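Local coordinates for cytoplasmic protein (Cryptococcus neoformans var. grubii serotype A, PDB 7LPO) that probably hydrolyses steryl beta-glucosides, releasing glucose from the sterol, as a member of glycoside hydrolase family 5, at residues E440-Y454 with L512-I524. Sequence-based numbering, arbitrary orientation.
Sequences ESFLKGRACSSPHFY and LGNYPTLVGEIGI
Glu521 lies across the ring of His452 and reaches the hydroxyl of Tyr454, just beyond the ends of two neighbouring parallel strands of the family 5 TIM barrel. Their direction follows from the register, which rises together in both segments, and from the backbone bonds: Ser449 N to Pro516 O, 3.0 Å, and Leu518 N to Ser449 O, 2.8 Å. Beyond the corner at Gly520, Phe453 N reaches Glu521 O at 3.0 Å.

With chi1 at -63°, CG of Glu521 is anti to its own carbonyl carbon, and the chain then extends over the imidazole. Its CB sits 3.4 Å from Tyr454 OH. CG lies over the ring centre of His452, 3.5 Å from the centroid and 10° off the normal, a CH-pi contact. CD continues above the rim, 3.3 Å from His452 CE1, leaving carboxylate and imidazole stacked. OE1 accepts the Tyr454 OH at 2.6 Å, met on its anti side in the plane of the phenol, whose ring stands 84° to the carboxylate. OE2 pairs with Arg100, while His452 ND1 bonds to Glu271.

At the other end, Tyr515 OH donates to the syn lone pair of Glu440 OE1 at 2.6 Å, ring and carboxylate nearly coplanar. Gly445 N holds OE2, and Ala447 CB sits over one face of the Tyr515 ring, offset toward its rim.

Glu521 OE1 and Tyr454 OH both hydrogen-bond the amine of a bound Tris, probably from the crystallisation liquor, which is consistent with a pocket here. A glutamate just past the seventh barrel strand, oriented by tyrosine and arginine, is consistent with the family 5 nucleophile position.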
loop_
_atom_site.group_PDB
_atom_site.type_symbol
_atom_site.label_atom_id
_atom_site.label_comp_id
_atom_site.label_asym_id
_atom_site.label_seq_id
_atom_site.Cartn_x
_atom_site.Cartn_y
_atom_site.Cartn_z
ATOM N N GLU A 440 -23.014 8.169 -5.805
ATOM C CA GLU A 440 -22.538 9.034 -6.878
ATOM C C GLU A 440 -22.495 10.493 -6.441
ATOM O O GLU A 440 -21.734 11.277 -7.018
ATOM C CB GLU A 440 -23.427 8.894 -8.119
ATOM C CG GLU A 440 -22.962 7.877 -9.151
ATOM C CD GLU A 440 -21.487 8.018 -9.524
ATOM O OE1 GLU A 440 -20.773 6.993 -9.491
ATOM O OE2 GLU A 440 -21.041 9.151 -9.829
ATOM N N SER A 441 -23.295 10.877 -5.437
ATOM C CA SER A 441 -23.244 12.249 -4.943
ATOM C C SER A 441 -21.872 12.595 -4.379
ATOM O O SER A 441 -21.557 13.779 -4.226
ATOM C CB SER A 441 -24.317 12.483 -3.871
ATOM O OG SER A 441 -24.378 11.417 -2.938
ATOM N N PHE A 442 -21.054 11.591 -4.057
ATOM C CA PHE A 442 -19.679 11.804 -3.617
ATOM C C PHE A 442 -18.651 11.370 -4.653
ATOM O O PHE A 442 -17.598 11.997 -4.765
ATOM C CB PHE A 442 -19.413 11.047 -2.308
ATOM C CG PHE A 442 -20.075 11.656 -1.109
ATOM C CD1 PHE A 442 -21.450 11.622 -0.972
ATOM C CD2 PHE A 442 -19.319 12.256 -0.112
ATOM C CE1 PHE A 442 -22.062 12.186 0.132
ATOM C CE2 PHE A 442 -19.922 12.822 0.990
ATOM C CZ PHE A 442 -21.293 12.791 1.116
ATOM N N LEU A 443 -18.924 10.305 -5.403
ATOM C CA LEU A 443 -18.002 9.892 -6.455
ATOM C C LEU A 443 -17.984 10.903 -7.596
ATOM O O LEU A 443 -16.912 11.327 -8.047
ATOM C CB LEU A 443 -18.396 8.515 -6.974
ATOM C CG LEU A 443 -18.262 7.343 -6.005
ATOM C CD1 LEU A 443 -18.734 6.066 -6.670
ATOM C CD2 LEU A 443 -16.832 7.216 -5.538
ATOM N N LYS A 444 -19.171 11.279 -8.087
ATOM C CA LYS A 444 -19.334 12.319 -9.100
ATOM C C LYS A 444 -18.528 12.009 -10.358
ATOM O O LYS A 444 -17.928 12.898 -10.960
ATOM C CB LYS A 444 -18.951 13.689 -8.540
ATOM C CG LYS A 444 -19.894 14.229 -7.471
ATOM C CD LYS A 444 -19.574 15.701 -7.135
ATOM C CE LYS A 444 -20.530 16.261 -6.085
ATOM N NZ LYS A 444 -20.117 17.607 -5.586
ATOM N N GLY A 445 -18.511 10.737 -10.751
ATOM C CA GLY A 445 -17.882 10.339 -11.995
ATOM C C GLY A 445 -16.390 10.544 -12.056
ATOM O O GLY A 445 -15.831 10.677 -13.147
ATOM N N ARG A 446 -15.715 10.553 -10.914
ATOM C CA ARG A 446 -14.277 10.807 -10.922
ATOM C C ARG A 446 -13.642 9.986 -9.797
ATOM O O ARG A 446 -13.273 10.506 -8.739
ATOM C CB ARG A 446 -13.974 12.296 -10.771
ATOM C CG ARG A 446 -12.542 12.648 -11.076
ATOM C CD ARG A 446 -12.429 13.976 -11.824
ATOM N NE ARG A 446 -11.022 14.290 -12.057
ATOM C CZ ARG A 446 -10.294 13.733 -13.018
ATOM N NH1 ARG A 446 -10.863 12.862 -13.843
ATOM N NH2 ARG A 446 -9.014 14.048 -13.156
ATOM N N ALA A 447 -13.480 8.690 -10.059
ATOM C CA ALA A 447 -13.010 7.763 -9.046
ATOM C C ALA A 447 -12.292 6.597 -9.710
ATOM O O ALA A 447 -12.378 6.392 -10.917
ATOM C CB ALA A 447 -14.175 7.261 -8.182
ATOM N N CYS A 448 -11.586 5.825 -8.886
ATOM C CA CYS A 448 -10.799 4.684 -9.336
ATOM C C CYS A 448 -10.629 3.767 -8.137
ATOM O O CYS A 448 -10.302 4.229 -7.046
ATOM C CB CYS A 448 -9.431 5.132 -9.883
ATOM S SG CYS A 448 -8.266 3.790 -10.307
ATOM N N SER A 449 -10.870 2.483 -8.333
ATOM C CA SER A 449 -10.678 1.496 -7.282
ATOM C C SER A 449 -9.188 1.210 -7.152
ATOM O O SER A 449 -8.494 1.049 -8.159
ATOM C CB SER A 449 -11.453 0.220 -7.625
ATOM O OG SER A 449 -11.375 -0.715 -6.568
ATOM N N SER A 450 -8.684 1.163 -5.918
ATOM C CA SER A 450 -7.245 1.043 -5.675
ATOM C C SER A 450 -6.947 -0.042 -4.648
ATOM O O SER A 450 -6.300 0.211 -3.631
ATOM C CB SER A 450 -6.665 2.388 -5.232
ATOM O OG SER A 450 -7.235 2.847 -4.011
ATOM N N PRO A 451 -7.350 -1.280 -4.911
ATOM C CA PRO A 451 -6.984 -2.370 -4.001
ATOM C C PRO A 451 -5.488 -2.657 -4.049
ATOM O O PRO A 451 -4.777 -2.302 -4.993
ATOM C CB PRO A 451 -7.788 -3.557 -4.535
ATOM C CG PRO A 451 -7.802 -3.312 -6.037
ATOM C CD PRO A 451 -7.913 -1.785 -6.178
ATOM N N HIS A 452 -5.011 -3.321 -3.002
ATOM C CA HIS A 452 -3.672 -3.889 -2.994
ATOM C C HIS A 452 -3.760 -5.388 -3.252
ATOM O O HIS A 452 -4.775 -6.028 -2.969
ATOM C CB HIS A 452 -2.963 -3.619 -1.667
ATOM C CG HIS A 452 -2.843 -2.162 -1.338
ATOM N ND1 HIS A 452 -2.336 -1.712 -0.141
ATOM C CD2 HIS A 452 -3.162 -1.055 -2.051
ATOM C CE1 HIS A 452 -2.357 -0.392 -0.124
ATOM N NE2 HIS A 452 -2.850 0.033 -1.272
ATOM N N PHE A 453 -2.699 -5.941 -3.831
ATOM C CA PHE A 453 -2.602 -7.383 -3.989
ATOM C C PHE A 453 -1.166 -7.831 -3.808
ATOM O O PHE A 453 -0.259 -7.288 -4.445
ATOM C CB PHE A 453 -3.086 -7.863 -5.356
ATOM C CG PHE A 453 -2.926 -9.340 -5.536
ATOM C CD1 PHE A 453 -3.915 -10.208 -5.113
ATOM C CD2 PHE A 453 -1.771 -9.870 -6.084
ATOM C CE1 PHE A 453 -3.765 -11.576 -5.251
ATOM C CE2 PHE A 453 -1.626 -11.241 -6.224
ATOM C CZ PHE A 453 -2.626 -12.088 -5.798
ATOM N N TYR A 454 -0.969 -8.841 -2.970
ATOM C CA TYR A 454 0.323 -9.482 -2.798
ATOM C C TYR A 454 0.168 -10.981 -2.975
ATOM O O TYR A 454 -0.809 -11.568 -2.506
ATOM C CB TYR A 454 0.919 -9.190 -1.416
ATOM C CG TYR A 454 1.425 -7.777 -1.275
ATOM C CD1 TYR A 454 2.720 -7.444 -1.638
ATOM C CD2 TYR A 454 0.604 -6.772 -0.782
ATOM C CE1 TYR A 454 3.182 -6.148 -1.523
ATOM C CE2 TYR A 454 1.060 -5.483 -0.655
ATOM C CZ TYR A 454 2.351 -5.177 -1.028
ATOM O OH TYR A 454 2.817 -3.894 -0.889
ATOM N N LEU A 512 -18.727 -0.488 -7.632
ATOM C CA LEU A 512 -18.554 0.957 -7.730
ATOM C C LEU A 512 -19.123 1.518 -9.027
ATOM O O LEU A 512 -19.690 2.615 -9.026
ATOM C CB LEU A 512 -17.074 1.317 -7.608
ATOM C CG LEU A 512 -16.477 1.124 -6.211
ATOM C CD1 LEU A 512 -14.967 1.395 -6.194
ATOM C CD2 LEU A 512 -17.183 2.027 -5.198
ATOM N N GLY A 513 -19.007 0.785 -10.128
ATOM C CA GLY A 513 -19.507 1.232 -11.406
ATOM C C GLY A 513 -18.443 1.102 -12.475
ATOM O O GLY A 513 -17.476 0.343 -12.337
ATOM N N ASN A 514 -18.628 1.851 -13.563
ATOM C CA ASN A 514 -17.698 1.804 -14.688
ATOM C C ASN A 514 -16.578 2.804 -14.428
ATOM O O ASN A 514 -16.587 3.954 -14.872
ATOM C CB ASN A 514 -18.430 2.062 -15.993
ATOM C CG ASN A 514 -19.083 0.808 -16.531
ATOM O OD1 ASN A 514 -18.489 0.070 -17.323
ATOM N ND2 ASN A 514 -20.307 0.547 -16.087
ATOM N N TYR A 515 -15.600 2.340 -13.669
ATOM C CA TYR A 515 -14.464 3.123 -13.221
ATOM C C TYR A 515 -13.202 2.317 -13.454
ATOM O O TYR A 515 -13.250 1.086 -13.559
ATOM C CB TYR A 515 -14.579 3.466 -11.732
ATOM C CG TYR A 515 -15.610 4.510 -11.413
ATOM C CD1 TYR A 515 -15.408 5.837 -11.767
ATOM C CD2 TYR A 515 -16.779 4.178 -10.740
ATOM C CE1 TYR A 515 -16.338 6.805 -11.463
ATOM C CE2 TYR A 515 -17.727 5.141 -10.441
ATOM C CZ TYR A 515 -17.495 6.452 -10.805
ATOM O OH TYR A 515 -18.417 7.420 -10.509
ATOM N N PRO A 516 -12.053 2.973 -13.515
ATOM C CA PRO A 516 -10.793 2.232 -13.641
ATOM C C PRO A 516 -10.441 1.511 -12.350
ATOM O O PRO A 516 -10.985 1.782 -11.278
ATOM C CB PRO A 516 -9.758 3.315 -13.967
ATOM C CG PRO A 516 -10.562 4.553 -14.315
ATOM C CD PRO A 516 -11.858 4.428 -13.564
ATOM N N THR A 517 -9.516 0.565 -12.477
ATOM C CA THR A 517 -8.908 -0.115 -11.345
ATOM C C THR A 517 -7.398 0.083 -11.406
ATOM O O THR A 517 -6.796 -0.003 -12.483
ATOM C CB THR A 517 -9.225 -1.610 -11.340
ATOM O OG1 THR A 517 -10.642 -1.814 -11.379
ATOM C CG2 THR A 517 -8.643 -2.262 -10.084
ATOM N N LEU A 518 -6.786 0.343 -10.252
ATOM C CA LEU A 518 -5.341 0.491 -10.164
ATOM C C LEU A 518 -4.874 -0.275 -8.943
ATOM O O LEU A 518 -5.397 -0.067 -7.846
ATOM C CB LEU A 518 -4.952 1.963 -10.079
ATOM C CG LEU A 518 -3.475 2.352 -10.065
ATOM C CD1 LEU A 518 -3.309 3.820 -10.450
ATOM C CD2 LEU A 518 -2.884 2.111 -8.702
ATOM N N VAL A 519 -3.913 -1.177 -9.130
ATOM C CA VAL A 519 -3.412 -1.978 -8.017
ATOM C C VAL A 519 -2.397 -1.111 -7.281
ATOM O O VAL A 519 -1.241 -0.992 -7.694
ATOM C CB VAL A 519 -2.804 -3.302 -8.479
ATOM C CG1 VAL A 519 -2.302 -4.077 -7.279
ATOM C CG2 VAL A 519 -3.831 -4.123 -9.265
ATOM N N GLY A 520 -2.835 -0.493 -6.182
ATOM C CA GLY A 520 -2.019 0.521 -5.532
ATOM C C GLY A 520 -0.743 -0.001 -4.912
ATOM O O GLY A 520 0.200 0.772 -4.717
ATOM N N GLU A 521 -0.710 -1.275 -4.553
ATOM C CA GLU A 521 0.507 -1.920 -4.085
ATOM C C GLU A 521 0.564 -3.342 -4.617
ATOM O O GLU A 521 -0.429 -4.073 -4.567
ATOM C CB GLU A 521 0.589 -1.977 -2.557
ATOM C CG GLU A 521 0.642 -0.654 -1.849
ATOM C CD GLU A 521 0.915 -0.817 -0.351
ATOM O OE1 GLU A 521 1.366 -1.915 0.066
ATOM O OE2 GLU A 521 0.659 0.147 0.404
ATOM N N ILE A 522 1.743 -3.736 -5.093
ATOM C CA ILE A 522 2.020 -5.113 -5.491
ATOM C C ILE A 522 3.532 -5.260 -5.529
ATOM O O ILE A 522 4.241 -4.320 -5.903
ATOM C CB ILE A 522 1.358 -5.461 -6.847
ATOM C CG1 ILE A 522 1.682 -6.902 -7.262
ATOM C CG2 ILE A 522 1.791 -4.502 -7.942
ATOM C CD1 ILE A 522 0.758 -7.445 -8.327
ATOM N N GLY A 523 4.029 -6.414 -5.088
ATOM C CA GLY A 523 5.471 -6.613 -5.043
ATOM C C GLY A 523 5.850 -7.949 -4.442
ATOM O O GLY A 523 4.994 -8.752 -4.068
ATOM N N ILE A 524 7.161 -8.167 -4.349
ATOM C CA ILE A 524 7.722 -9.426 -3.850
ATOM C C ILE A 524 8.932 -9.130 -2.978
ATOM O O ILE A 524 9.554 -8.065 -3.088
ATOM C CB ILE A 524 8.136 -10.383 -4.991
ATOM C CG1 ILE A 524 9.158 -9.710 -5.913
ATOM C CG2 ILE A 524 6.924 -10.815 -5.818
ATOM C CD1 ILE A 524 10.600 -10.128 -5.690
#